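PDB 4CL2: periplasmic solute binding protein from Candidatus liberibacter, which binds manganese or zinc ions in the periplasm and probably hands them to an ABC-type importer for uptake into the cell. Local coordinates for residues A[19-24]-A[123-128]; A[23-28]-A[133-138]; A[165-170]-A[207-212]; A[174-179]-A[186-191]. One frame throughout, in Å; residues are numbered along the deposited sequence. Where two conformers were deposited one is given.

Interaction 1 of 4, residues A[19-24]-A[123-128]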
loop_
_atom_site.group_PDB
_atom_site.type_symbol
_atom_site.label_atom_id
_atom_site.label_comp_id
_atom_site.label_asym_id
_atom_site.label_seq_id
_atom_site.Cartn_x
_atom_site.Cartn_y
_atom_site.Cartn_z
ATOM N N GLN A 19 -4.689 14.152 1.471
ATOM C CA GLN A 19 -5.260 15.205 0.643
ATOM C C GLN A 19 -6.738 15.048 0.483
ATOM O O GLN A 19 -7.455 16.035 0.458
ATOM C CB GLN A 19 -4.580 15.234 -0.725
ATOM C CG GLN A 19 -5.073 16.303 -1.684
ATOM C CD GLN A 19 -4.845 17.732 -1.182
ATOM O OE1 GLN A 19 -3.928 18.020 -0.423
ATOM N NE2 GLN A 19 -5.720 18.625 -1.591
ATOM N N ASN A 20 -7.231 13.821 0.395
ATOM C CA ASN A 20 -8.670 13.657 0.251
ATOM C C ASN A 20 -9.453 13.943 1.519
ATOM O O ASN A 20 -10.638 14.303 1.476
ATOM C CB ASN A 20 -8.973 12.254 -0.221
ATOM C CG ASN A 20 -8.821 12.137 -1.703
ATOM O OD1 ASN A 20 -9.698 12.553 -2.485
ATOM N ND2 ASN A 20 -7.682 11.649 -2.126
ATOM N N ILE A 21 -8.808 13.796 2.672
ATOM C CA ILE A 21 -9.467 14.100 3.932
ATOM C C ILE A 21 -9.357 15.595 4.250
ATOM O O ILE A 21 -10.288 16.183 4.770
ATOM C CB ILE A 21 -8.932 13.199 5.058
ATOM C CG1 ILE A 21 -9.148 11.680 4.732
ATOM C CG2 ILE A 21 -9.531 13.541 6.409
ATOM C CD1 ILE A 21 -8.150 10.810 5.431
ATOM N N ALA A 22 -8.208 16.208 3.958
ATOM C CA ALA A 22 -7.993 17.578 4.361
ATOM C C ALA A 22 -8.470 18.591 3.339
ATOM O O ALA A 22 -8.837 19.692 3.702
ATOM C CB ALA A 22 -6.539 17.780 4.618
ATOM N N LYS A 23 -8.509 18.227 2.069
ATOM C CA LYS A 23 -8.935 19.118 0.992
ATOM C C LYS A 23 -8.429 20.529 1.123
ATOM O O LYS A 23 -9.203 21.488 1.089
ATOM C CB LYS A 23 -10.417 19.161 0.879
ATOM C CG LYS A 23 -10.988 17.840 0.539
ATOM C CD LYS A 23 -12.472 18.003 0.415
ATOM C CE LYS A 23 -13.026 16.989 -0.553
ATOM N NZ LYS A 23 -14.235 17.592 -1.178
ATOM N N ASP A 24 -7.149 20.662 1.278
ATOM C CA ASP A 24 -6.627 22.091 1.329
ATOM C C ASP A 24 -6.866 22.901 2.613
ATOM O O ASP A 24 -6.389 24.066 2.687
ATOM C CB ASP A 24 -7.041 22.952 0.121
ATOM C CG ASP A 24 -6.613 22.353 -1.219
ATOM O OD1 ASP A 24 -5.512 21.762 -1.341
ATOM O OD2 ASP A 24 -7.383 22.503 -2.176
ATOM N N LYS A 123 -8.560 11.293 12.499
ATOM C CA LYS A 123 -8.354 11.529 13.915
ATOM C C LYS A 123 -7.162 12.418 14.168
ATOM O O LYS A 123 -7.237 13.349 14.976
ATOM C CB LYS A 123 -8.228 10.151 14.622
ATOM C CG LYS A 123 -8.114 10.307 16.121
ATOM C CD LYS A 123 -8.017 8.949 16.843
ATOM C CE LYS A 123 -8.463 7.715 16.101
ATOM N NZ LYS A 123 -8.099 6.514 16.946
ATOM N N ALA A 124 -6.051 12.148 13.473
ATOM C CA ALA A 124 -4.856 12.967 13.668
ATOM C C ALA A 124 -5.021 14.409 13.181
ATOM O O ALA A 124 -4.579 15.354 13.837
ATOM C CB ALA A 124 -3.667 12.276 13.001
ATOM N N LEU A 125 -5.649 14.594 12.037
ATOM C CA LEU A 125 -5.913 15.928 11.514
ATOM C C LEU A 125 -6.801 16.717 12.454
ATOM O O LEU A 125 -6.549 17.883 12.686
ATOM C CB LEU A 125 -6.587 15.839 10.151
ATOM C CG LEU A 125 -5.687 15.426 8.979
ATOM C CD1 LEU A 125 -6.539 15.158 7.737
ATOM C CD2 LEU A 125 -4.601 16.463 8.645
ATOM N N THR A 126 -7.765 16.029 13.048
ATOM C CA THR A 126 -8.739 16.665 13.944
ATOM C C THR A 126 -8.030 17.095 15.240
ATOM O O THR A 126 -8.273 18.195 15.761
ATOM C CB THR A 126 -9.974 15.749 14.140
ATOM O OG1 THR A 126 -10.582 15.475 12.880
ATOM C CG2 THR A 126 -10.969 16.311 15.121
ATOM N N ALA A 127 -7.119 16.273 15.741
ATOM C CA ALA A 127 -6.373 16.633 16.944
ATOM C C ALA A 127 -5.435 17.816 16.674
ATOM O O ALA A 127 -5.239 18.677 17.539
ATOM C CB ALA A 127 -5.590 15.462 17.444
ATOM N N LEU A 128 -4.834 17.823 15.488
ATOM C CA LEU A 128 -3.974 18.902 15.073
ATOM C C LEU A 128 -4.744 20.214 14.880
ATOM O O LEU A 128 -4.229 21.296 15.232
ATOM C CB LEU A 128 -3.252 18.550 13.764
ATOM C CG LEU A 128 -2.348 19.609 13.106
ATOM C CD1 LEU A 128 -1.100 19.851 13.979
ATOM C CD2 LEU A 128 -2.019 19.201 11.673
#
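Leu125 sends one methyl group, CD1, against the last turn of helix 12-22, where it meets Ile21 and Ala22. The closer approach is to Ile21, whose CG2 lies 3.7 Å from Leu125 CD1; the CB of Ala22 stands 4.1 Å from that same Leu125 CD1. A single leucine branch is thus shared by two consecutive residues. Ile21 can offer its short branch because CG2 stands anti to the backbone N, and its side chain also touches Ile118 and Ile121 of the same helix 111-128. Alanine suits the next place: the CA atoms of Ala22 and Leu125 are the nearest pair, 7.6 Å apart, and its small methyl fits beside the leucine. All three residues are buried and the contact is wholly apolar.

Around this patch the helix ends: Lys23, with positive phi, is the first residue to leave helical geometry, and Gln19 NE2 donates to Asp24 OD1 at 3.2 Å, meeting it from above the carboxylate plane but close to the plane of its own amide. The carbonyl of Ile21 accepts from Asn139 ND2 of helix 133-158. Leu125 also rests on Val7 of strand 6-9, so the contact lies where helices 12-22 and 111-128 meet beside the four-stranded parallel sheet.

Interaction 2 of 4, residues A[23-28]-A[133-138]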
loop_
_atom_site.group_PDB
_atom_site.type_symbol
_atom_site.label_atom_id
_atom_site.label_comp_id
_atom_site.label_asym_id
_atom_site.label_seq_id
_atom_site.Cartn_x
_atom_site.Cartn_y
_atom_site.Cartn_z
ATOM N N LYS A 23 -8.509 18.227 2.069
ATOM C CA LYS A 23 -8.935 19.118 0.992
ATOM C C LYS A 23 -8.429 20.529 1.123
ATOM O O LYS A 23 -9.203 21.488 1.089
ATOM C CB LYS A 23 -10.417 19.161 0.879
ATOM C CG LYS A 23 -10.988 17.840 0.539
ATOM C CD LYS A 23 -12.472 18.003 0.415
ATOM C CE LYS A 23 -13.026 16.989 -0.553
ATOM N NZ LYS A 23 -14.235 17.592 -1.178
ATOM N N ASP A 24 -7.149 20.662 1.278
ATOM C CA ASP A 24 -6.627 22.091 1.329
ATOM C C ASP A 24 -6.866 22.901 2.613
ATOM O O ASP A 24 -6.389 24.066 2.687
ATOM C CB ASP A 24 -7.041 22.952 0.121
ATOM C CG ASP A 24 -6.613 22.353 -1.219
ATOM O OD1 ASP A 24 -5.512 21.762 -1.341
ATOM O OD2 ASP A 24 -7.383 22.503 -2.176
ATOM N N LEU A 25 -7.452 22.290 3.660
ATOM C CA LEU A 25 -7.434 22.901 4.967
ATOM C C LEU A 25 -6.062 22.983 5.582
ATOM O O LEU A 25 -5.808 23.824 6.396
ATOM C CB LEU A 25 -8.370 22.178 5.926
ATOM C CG LEU A 25 -9.831 22.260 5.461
ATOM C CD1 LEU A 25 -10.594 21.199 6.243
ATOM C CD2 LEU A 25 -10.429 23.643 5.652
ATOM N N VAL A 26 -5.212 22.040 5.198
ATOM C CA VAL A 26 -3.789 21.997 5.539
ATOM C C VAL A 26 -2.992 21.782 4.256
ATOM O O VAL A 26 -3.537 21.335 3.236
ATOM C CB VAL A 26 -3.441 20.898 6.557
ATOM C CG1 VAL A 26 -4.286 21.031 7.794
ATOM C CG2 VAL A 26 -3.505 19.503 5.942
ATOM N N THR A 27 -1.708 22.121 4.316
ATOM C CA THR A 27 -0.786 21.804 3.249
ATOM C C THR A 27 -0.273 20.399 3.407
ATOM O O THR A 27 0.295 20.096 4.428
ATOM C CB THR A 27 0.376 22.808 3.251
ATOM O OG1 THR A 27 -0.188 24.116 3.078
ATOM C CG2 THR A 27 1.357 22.526 2.123
ATOM N N VAL A 28 -0.518 19.520 2.427
ATOM C CA VAL A 28 -0.081 18.146 2.520
ATOM C C VAL A 28 1.188 18.017 1.659
ATOM O O VAL A 28 1.207 18.378 0.454
ATOM C CB VAL A 28 -1.187 17.196 2.028
ATOM C CG1 VAL A 28 -0.659 15.781 1.924
ATOM C CG2 VAL A 28 -2.371 17.243 2.985
ATOM N N ALA A 133 -12.777 20.269 12.730
ATOM C CA ALA A 133 -13.251 18.908 12.964
ATOM C C ALA A 133 -14.442 18.515 12.086
ATOM O O ALA A 133 -14.473 17.393 11.553
ATOM C CB ALA A 133 -13.615 18.706 14.429
ATOM N N LYS A 134 -15.439 19.385 11.954
ATOM C CA LYS A 134 -16.654 19.018 11.194
ATOM C C LYS A 134 -16.369 18.777 9.721
ATOM O O LYS A 134 -16.976 17.894 9.058
ATOM C CB LYS A 134 -17.729 20.088 11.359
ATOM C CG LYS A 134 -18.193 20.154 12.822
ATOM C CD LYS A 134 -18.842 21.478 13.257
ATOM C CE LYS A 134 -18.955 21.532 14.785
ATOM N NZ LYS A 134 -19.067 22.917 15.294
ATOM N N LYS A 135 -15.406 19.509 9.208
ATOM C CA LYS A 135 -14.944 19.324 7.835
ATOM C C LYS A 135 -14.144 18.043 7.625
ATOM O O LYS A 135 -14.400 17.315 6.692
ATOM C CB LYS A 135 -14.116 20.557 7.392
ATOM C CG LYS A 135 -14.927 21.837 7.395
ATOM C CD LYS A 135 -14.112 23.001 6.807
ATOM C CE LYS A 135 -15.021 24.226 6.701
ATOM N NZ LYS A 135 -14.415 25.354 5.941
ATOM N N TYR A 136 -13.226 17.723 8.520
ATOM C CA TYR A 136 -12.502 16.463 8.401
ATOM C C TYR A 136 -13.483 15.291 8.531
ATOM O O TYR A 136 -13.309 14.278 7.870
ATOM C CB TYR A 136 -11.394 16.330 9.446
ATOM C CG TYR A 136 -10.328 17.391 9.327
ATOM C CD1 TYR A 136 -9.626 17.577 8.128
ATOM C CD2 TYR A 136 -9.999 18.187 10.395
ATOM C CE1 TYR A 136 -8.664 18.573 8.023
ATOM C CE2 TYR A 136 -9.007 19.132 10.280
ATOM C CZ TYR A 136 -8.357 19.315 9.091
ATOM O OH TYR A 136 -7.390 20.310 8.910
ATOM N N GLU A 137 -14.485 15.450 9.379
ATOM C CA GLU A 137 -15.493 14.383 9.609
ATOM C C GLU A 137 -16.247 14.110 8.311
ATOM O O GLU A 137 -16.389 12.948 7.877
ATOM C CB GLU A 137 -16.425 14.743 10.766
ATOM C CG GLU A 137 -17.240 13.546 11.302
ATOM C CD GLU A 137 -16.432 12.692 12.263
ATOM O OE1 GLU A 137 -16.181 13.176 13.406
ATOM O OE2 GLU A 137 -16.057 11.578 11.865
ATOM N N LEU A 138 -16.764 15.168 7.705
ATOM C CA LEU A 138 -17.507 15.014 6.462
ATOM C C LEU A 138 -16.631 14.456 5.369
ATOM O O LEU A 138 -16.989 13.511 4.628
ATOM C CB LEU A 138 -18.158 16.346 6.081
ATOM C CG LEU A 138 -18.601 16.391 4.587
ATOM C CD1 LEU A 138 -19.853 15.583 4.479
ATOM C CD2 LEU A 138 -18.822 17.848 4.174
#
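Leu25 packs against two consecutive residues of helix 133-158, the ring of Tyr136 and the alkyl chain of Lys135, and the two sides differ sharply in burial. On the tyrosine side the fit is close. Leu25 CD1 lies 3.7 Å from Tyr136 CE1, the two side chains reaching out from opposite directions, while Leu25 CB sits 3.7 Å from Tyr136 OH. Val26 adds one methyl at the hydroxyl end, its CG1 3.4 Å from Tyr136 OH. That methyl stands anti to the carbonyl carbon (chi1 -55°), which leaves it directed at the phenol. The buried hydroxyl is not left to carbon neighbours alone, since it is hydrogen-bonded to Asp129; tyrosine suits the place by joining an apolar ring to a polar end that has this partner.

The lysine side is looser and faces solvent. Lys135 crosses Leu25 at about a right angle, with Lys135 CB 3.8 Å from Leu25 CD1 and Lys135 CD 3.9 Å from Leu25 CD2. Its chain is extended beyond CG, so methylenes cover the leucine and the ammonium group is carried on past it.

Leu25 precedes strand 27-30, an outermost strand of the four-stranded sheet, whose Thr27 bonds through its backbone to Lys5 and Val7. Tyr136, near the start of helix 133-158, also touches Ala22 of helix 12-22 and Leu125 and Thr126 of helix 111-128.

Interaction 3 of 4, residues A[165-170]-A[207-212]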
loop_
_atom_site.group_PDB
_atom_site.type_symbol
_atom_site.label_atom_id
_atom_site.label_comp_id
_atom_site.label_asym_id
_atom_site.label_seq_id
_atom_site.Cartn_x
_atom_site.Cartn_y
_atom_site.Cartn_z
ATOM N N LYS A 165 -9.227 -21.847 -6.781
ATOM C CA LYS A 165 -8.562 -20.823 -7.569
ATOM C C LYS A 165 -8.325 -19.580 -6.732
ATOM O O LYS A 165 -7.958 -18.520 -7.280
ATOM C CB LYS A 165 -9.370 -20.500 -8.836
ATOM C CG LYS A 165 -9.285 -21.569 -9.917
ATOM C CD LYS A 165 -10.331 -21.360 -11.005
ATOM C CE LYS A 165 -10.404 -22.539 -11.960
ATOM N NZ LYS A 165 -11.632 -22.493 -12.800
ATOM N N ARG A 166 -8.512 -19.695 -5.406
ATOM C CA ARG A 166 -8.386 -18.547 -4.525
ATOM C C ARG A 166 -6.925 -18.299 -4.027
ATOM O O ARG A 166 -6.575 -18.454 -2.861
ATOM C CB ARG A 166 -9.359 -18.635 -3.377
ATOM C CG ARG A 166 -10.824 -18.582 -3.891
ATOM C CD ARG A 166 -11.858 -19.018 -2.846
ATOM N NE ARG A 166 -11.967 -17.974 -1.895
ATOM C CZ ARG A 166 -12.837 -16.940 -1.900
ATOM N NH1 ARG A 166 -13.821 -16.781 -2.752
ATOM N NH2 ARG A 166 -12.665 -16.075 -0.969
ATOM N N TRP A 167 -6.115 -17.904 -4.967
ATOM C CA TRP A 167 -4.677 -17.659 -4.762
ATOM C C TRP A 167 -4.339 -16.341 -5.371
ATOM O O TRP A 167 -4.723 -16.074 -6.532
ATOM C CB TRP A 167 -3.858 -18.697 -5.480
ATOM C CG TRP A 167 -3.928 -20.021 -4.862
ATOM C CD1 TRP A 167 -4.751 -21.038 -5.198
ATOM C CD2 TRP A 167 -3.127 -20.484 -3.793
ATOM N NE1 TRP A 167 -4.536 -22.091 -4.389
ATOM C CE2 TRP A 167 -3.541 -21.778 -3.504
ATOM C CE3 TRP A 167 -2.105 -19.921 -3.043
ATOM C CZ2 TRP A 167 -2.953 -22.544 -2.510
ATOM C CZ3 TRP A 167 -1.517 -20.683 -2.052
ATOM C CH2 TRP A 167 -1.947 -21.964 -1.790
ATOM N N PHE A 168 -3.597 -15.527 -4.633
ATOM C CA PHE A 168 -3.037 -14.256 -5.151
ATOM C C PHE A 168 -1.524 -14.536 -5.187
ATOM O O PHE A 168 -0.936 -14.709 -4.115
ATOM C CB PHE A 168 -3.263 -13.071 -4.257
ATOM C CG PHE A 168 -4.671 -12.580 -4.208
ATOM C CD1 PHE A 168 -5.564 -12.812 -5.252
ATOM C CD2 PHE A 168 -5.101 -11.878 -3.093
ATOM C CE1 PHE A 168 -6.863 -12.323 -5.140
ATOM C CE2 PHE A 168 -6.398 -11.401 -3.006
ATOM C CZ PHE A 168 -7.265 -11.632 -4.040
ATOM N N VAL A 169 -0.951 -14.631 -6.377
ATOM C CA VAL A 169 0.506 -14.962 -6.547
ATOM C C VAL A 169 1.267 -13.822 -7.237
ATOM O O VAL A 169 0.931 -13.396 -8.315
ATOM C CB VAL A 169 0.706 -16.251 -7.339
ATOM C CG1 VAL A 169 2.193 -16.649 -7.439
ATOM C CG2 VAL A 169 -0.095 -17.369 -6.677
ATOM N N THR A 170 2.224 -13.296 -6.526
ATOM C CA THR A 170 2.868 -12.060 -6.929
ATOM C C THR A 170 4.371 -12.250 -6.782
ATOM O O THR A 170 4.837 -13.329 -6.395
ATOM C CB THR A 170 2.449 -10.865 -6.099
ATOM O OG1 THR A 170 2.714 -11.171 -4.741
ATOM C CG2 THR A 170 0.985 -10.544 -6.268
ATOM N N ILE A 207 7.283 -22.229 -6.934
ATOM C CA ILE A 207 7.117 -23.074 -8.092
ATOM C C ILE A 207 6.417 -24.354 -7.672
ATOM O O ILE A 207 5.472 -24.814 -8.332
ATOM C CB ILE A 207 8.507 -23.343 -8.771
ATOM C CG1 ILE A 207 8.963 -22.035 -9.444
ATOM C CG2 ILE A 207 8.445 -24.484 -9.741
ATOM C CD1 ILE A 207 10.408 -22.042 -9.861
ATOM N N ASN A 208 6.884 -24.915 -6.554
ATOM C CA ASN A 208 6.319 -26.157 -6.076
ATOM C C ASN A 208 4.853 -25.990 -5.701
ATOM O O ASN A 208 4.002 -26.822 -6.078
ATOM C CB ASN A 208 7.180 -26.693 -4.926
ATOM C CG ASN A 208 8.452 -27.347 -5.435
ATOM O OD1 ASN A 208 8.454 -27.884 -6.514
ATOM N ND2 ASN A 208 9.524 -27.257 -4.693
ATOM N N GLN A 209 4.559 -24.884 -5.039
ATOM C CA GLN A 209 3.156 -24.612 -4.626
ATOM C C GLN A 209 2.207 -24.383 -5.791
ATOM O O GLN A 209 1.088 -24.889 -5.801
ATOM C CB GLN A 209 3.109 -23.493 -3.645
ATOM C CG GLN A 209 3.684 -23.822 -2.284
ATOM C CD GLN A 209 2.782 -24.791 -1.534
ATOM O OE1 GLN A 209 1.559 -24.645 -1.549
ATOM N NE2 GLN A 209 3.372 -25.781 -0.893
ATOM N N MET A 210 2.675 -23.685 -6.820
ATOM C CA MET A 210 1.860 -23.496 -8.010
ATOM C C MET A 210 1.535 -24.758 -8.763
ATOM O O MET A 210 0.418 -24.920 -9.256
ATOM C CB MET A 210 2.539 -22.496 -8.938
ATOM C CG MET A 210 2.465 -21.070 -8.424
ATOM S SD MET A 210 3.368 -19.814 -9.397
ATOM C CE MET A 210 2.309 -19.708 -10.801
ATOM N N ARG A 211 2.517 -25.636 -8.912
ATOM C CA ARG A 211 2.249 -26.913 -9.546
ATOM C C ARG A 211 1.267 -27.717 -8.709
ATOM O O ARG A 211 0.272 -28.233 -9.224
ATOM C CB ARG A 211 3.529 -27.692 -9.739
ATOM C CG ARG A 211 4.415 -27.108 -10.814
ATOM C CD ARG A 211 5.226 -28.204 -11.446
ATOM N NE ARG A 211 4.427 -29.341 -11.949
ATOM C CZ ARG A 211 4.481 -30.615 -11.512
ATOM N NH1 ARG A 211 5.282 -30.999 -10.521
ATOM N NH2 ARG A 211 3.715 -31.537 -12.085
ATOM N N SER A 212 1.557 -27.800 -7.420
ATOM C CA SER A 212 0.764 -28.593 -6.505
ATOM C C SER A 212 -0.698 -28.145 -6.524
ATOM O O SER A 212 -1.588 -28.985 -6.564
ATOM C CB SER A 212 1.361 -28.494 -5.106
ATOM O OG SER A 212 0.507 -29.106 -4.180
#
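Val169 turns CG1 anti to its own backbone nitrogen (chi1 -176°), and Met210 bends at its last torsion (chi3 73°) after an extended chi2; together these settings bring the valine methyl to the methionine sulfur. Val169 CG1 and Met210 SD are 3.9 Å apart, the two side chains meeting at a slant. A flexible, unbranched methionine suits a helix position whose CB does not face the strand directly, because its far end can still swing over to reach it. The beta-branched valine, in turn, is at home in a strand.

Nearer the beginning of the strand the contact is slacker. Trp167 CH2 comes within 4.4 Å of Gln209 OE1, a loose approach, longer than van der Waals contact and oblique to the indole. That oxygen also takes part in a weak hydrogen bond with His213, whose ring stacks on Trp167, while Gln209 NE2 bonds to a glycerol probably left from crystallisation. Trp167 receives a cation-pi contact from Lys185 as well.

Trp167 and Val169, alternate residues of strand 167-170, present their side chains to helix 200-212, whereas Phe168 between them faces the other way and stacks with Phe184. Leu187 of the neighbouring strand and Ile218 of strand 217-221 extend the apolar layer. A helix resting on one face of a strand, here through Val169 and more loosely Trp167, is the packing of a layered alpha/beta domain, as in the lobes of metal-binding solute-binding proteins.

Interaction 4 of 4, residues A[174-179]-A[186-191]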
loop_
_atom_site.group_PDB
_atom_site.type_symbol
_atom_site.label_atom_id
_atom_site.label_comp_id
_atom_site.label_asym_id
_atom_site.label_seq_id
_atom_site.Cartn_x
_atom_site.Cartn_y
_atom_site.Cartn_z
ATOM N N CYS A 174 3.203 -8.376 -1.741
ATOM C CA CYS A 174 2.490 -7.128 -1.635
ATOM C C CYS A 174 0.991 -7.297 -1.387
ATOM O O CYS A 174 0.335 -6.310 -1.170
ATOM C CB CYS A 174 2.703 -6.320 -2.929
ATOM S SG CYS A 174 2.266 -7.179 -4.438
ATOM N N LEU A 175 0.471 -8.506 -1.520
ATOM C CA LEU A 175 -1.007 -8.702 -1.443
ATOM C C LEU A 175 -1.417 -9.485 -0.235
ATOM O O LEU A 175 -2.602 -9.928 -0.151
ATOM C CB LEU A 175 -1.617 -9.389 -2.696
ATOM C CG LEU A 175 -1.433 -8.624 -4.005
ATOM C CD1 LEU A 175 -2.070 -9.372 -5.169
ATOM C CD2 LEU A 175 -1.903 -7.182 -3.955
ATOM N N VAL A 176 -0.535 -9.667 0.747
ATOM C CA VAL A 176 -0.875 -10.533 1.872
ATOM C C VAL A 176 -2.066 -9.974 2.672
ATOM O O VAL A 176 -2.890 -10.776 3.163
ATOM C CB VAL A 176 0.291 -10.846 2.784
ATOM C CG1 VAL A 176 1.369 -11.573 1.986
ATOM C CG2 VAL A 176 0.874 -9.589 3.436
ATOM N N TYR A 177 -2.137 -8.661 2.819
ATOM C CA TYR A 177 -3.310 -8.044 3.463
ATOM C C TYR A 177 -4.594 -8.109 2.644
ATOM O O TYR A 177 -5.704 -8.288 3.236
ATOM C CB TYR A 177 -3.016 -6.634 3.899
ATOM C CG TYR A 177 -1.938 -6.539 4.972
ATOM C CD1 TYR A 177 -0.563 -6.453 4.623
ATOM C CD2 TYR A 177 -2.256 -6.539 6.324
ATOM C CE1 TYR A 177 0.424 -6.373 5.603
ATOM C CE2 TYR A 177 -1.282 -6.456 7.291
ATOM C CZ TYR A 177 0.081 -6.360 6.934
ATOM O OH TYR A 177 1.021 -6.293 7.936
ATOM N N LEU A 178 -4.510 -7.963 1.314
ATOM C CA LEU A 178 -5.640 -8.203 0.447
ATOM C C LEU A 178 -6.175 -9.635 0.593
ATOM O O LEU A 178 -7.376 -9.882 0.635
ATOM C CB LEU A 178 -5.298 -7.924 -1.003
ATOM C CG LEU A 178 -6.488 -7.828 -1.937
ATOM C CD1 LEU A 178 -7.341 -6.639 -1.546
ATOM C CD2 LEU A 178 -6.048 -7.720 -3.370
ATOM N N ALA A 179 -5.259 -10.623 0.566
ATOM C CA ALA A 179 -5.611 -12.010 0.730
ATOM C C ALA A 179 -6.382 -12.247 2.037
ATOM O O ALA A 179 -7.394 -12.949 2.067
ATOM C CB ALA A 179 -4.340 -12.892 0.698
ATOM N N SER A 186 -2.048 -16.463 -0.365
ATOM C CA SER A 186 -1.045 -15.631 -1.140
ATOM C C SER A 186 0.225 -16.543 -1.242
ATOM O O SER A 186 0.518 -17.459 -0.392
ATOM C CB SER A 186 -0.726 -14.139 -0.590
ATOM O OG SER A 186 -0.626 -12.980 -1.589
ATOM N N LEU A 187 0.915 -16.350 -2.337
ATOM C CA LEU A 187 2.215 -16.955 -2.608
ATOM C C LEU A 187 3.005 -15.856 -3.273
ATOM O O LEU A 187 2.424 -15.021 -3.965
ATOM C CB LEU A 187 2.118 -18.106 -3.578
ATOM C CG LEU A 187 2.044 -19.562 -3.153
ATOM C CD1 LEU A 187 2.107 -20.371 -4.453
ATOM C CD2 LEU A 187 3.214 -19.930 -2.245
ATOM N N TYR A 188 4.306 -15.818 -2.999
ATOM C CA TYR A 188 5.143 -14.761 -3.546
ATOM C C TYR A 188 6.583 -15.206 -3.561
ATOM O O TYR A 188 6.942 -16.232 -2.960
ATOM C CB TYR A 188 4.962 -13.414 -2.848
ATOM C CG TYR A 188 5.026 -13.489 -1.355
ATOM C CD1 TYR A 188 6.244 -13.489 -0.696
ATOM C CD2 TYR A 188 3.852 -13.639 -0.596
ATOM C CE1 TYR A 188 6.296 -13.578 0.699
ATOM C CE2 TYR A 188 3.903 -13.751 0.783
ATOM C CZ TYR A 188 5.091 -13.676 1.418
ATOM O OH TYR A 188 5.088 -13.782 2.791
ATOM N N LEU A 189 7.415 -14.414 -4.243
ATOM C CA LEU A 189 8.841 -14.772 -4.459
ATOM C C LEU A 189 9.817 -14.127 -3.435
ATOM O O LEU A 189 10.883 -14.700 -3.160
ATOM C CB LEU A 189 9.229 -14.390 -5.900
ATOM C CG LEU A 189 8.310 -14.898 -6.997
ATOM C CD1 LEU A 189 8.852 -14.573 -8.401
ATOM C CD2 LEU A 189 8.132 -16.386 -6.895
ATOM N N TRP A 190 9.467 -12.959 -2.921
ATOM C CA TRP A 190 10.198 -12.274 -1.833
ATOM C C TRP A 190 9.258 -11.390 -1.065
ATOM O O TRP A 190 8.360 -10.782 -1.616
ATOM C CB TRP A 190 11.458 -11.518 -2.385
ATOM C CG TRP A 190 11.117 -10.522 -3.494
ATOM C CD1 TRP A 190 10.626 -9.280 -3.327
ATOM C CD2 TRP A 190 11.159 -10.744 -4.918
ATOM N NE1 TRP A 190 10.427 -8.686 -4.558
ATOM C CE2 TRP A 190 10.727 -9.565 -5.541
ATOM C CE3 TRP A 190 11.527 -11.798 -5.705
ATOM C CZ2 TRP A 190 10.639 -9.444 -6.922
ATOM C CZ3 TRP A 190 11.486 -11.660 -7.101
ATOM C CH2 TRP A 190 11.051 -10.475 -7.679
ATOM N N PRO A 191 9.447 -11.252 0.267
ATOM C CA PRO A 191 8.461 -10.496 1.104
ATOM C C PRO A 191 8.370 -8.986 0.796
ATOM O O PRO A 191 7.270 -8.408 0.682
ATOM C CB PRO A 191 9.020 -10.680 2.546
ATOM C CG PRO A 191 9.979 -11.819 2.456
ATOM C CD PRO A 191 10.527 -11.883 1.067
HETATM O O HOH W 1 1.457 -11.091 -1.980
#
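The chain around the N-cap residue Leu175 runs close to strand 185-188, and Val176 CA and Ser186 CA approach within 5.9 Å. Helix 176-182 begins directly after Leu175, its first turn closed by the bond from Ala179 N to Leu175 O. The chain turns a corner at Leu189.

So close an approach favours small side chains. Ser186 points its CB at the helix, 4.0 Å from Ala179 CB, and Val176 CG1 comes to the same CB from a direction roughly at right angles, 4.2 Å from Ser186 CB. Ser186 has two conformers, so the bonds of its hydroxyl, which belong to one of them, are doubtful as permanent links. In that conformer a water bridges the segments, accepting from Leu175 N at 2.8 Å and bonding Ser186 OG, also at 2.8 Å; the hydroxyl has a further partner in the carbonyl of Phe168, on the adjoining strand.

Farther along, Val176 CG1 touches the ring of Tyr188, 3.6 Å from CE2, at an oblique angle; the branched valine offers a methyl to the flat ring, an apolar contact. The tyrosine reaches it with CG between the backbone N and the carbonyl carbon (chi1 49°), and Trp190 N lies in the ring plane at its edge.

Strand 167-170, helix 176-182 and strand 185-188 form a beta-alpha-beta unit with parallel strands, and this contact packs its helix on its second strand. The metal site is near: the side chain of Val176 is about 6 Å from that of His106, a ligand of the manganese ion, and that of Tyr188 about 6 Å from that of Glu172, another ligand.

Overall arrangement
The four contacts form two pairs on opposite sides of the chain's centre. Interactions 1 and 2 have centres about 4 Å apart, share Lys23 and Asp24, and touch where Thr126 packs on Ala133 and Tyr136. Interactions 3 and 4, with centres about 11 Å apart, meet through neighbouring strands 167-170 and 185-188, Phe168 O lying 3.0 Å from Leu187 N. Between the pairs the nearest atoms are about 18 Å apart, from interaction 1 to interaction 4. Interaction 4 comes nearest the metal site: the side chain of Val176 lies about 10 Å from the manganese ion, bound by His106, Glu172 and Asp247. Interactions 1 and 2 lie away from this site.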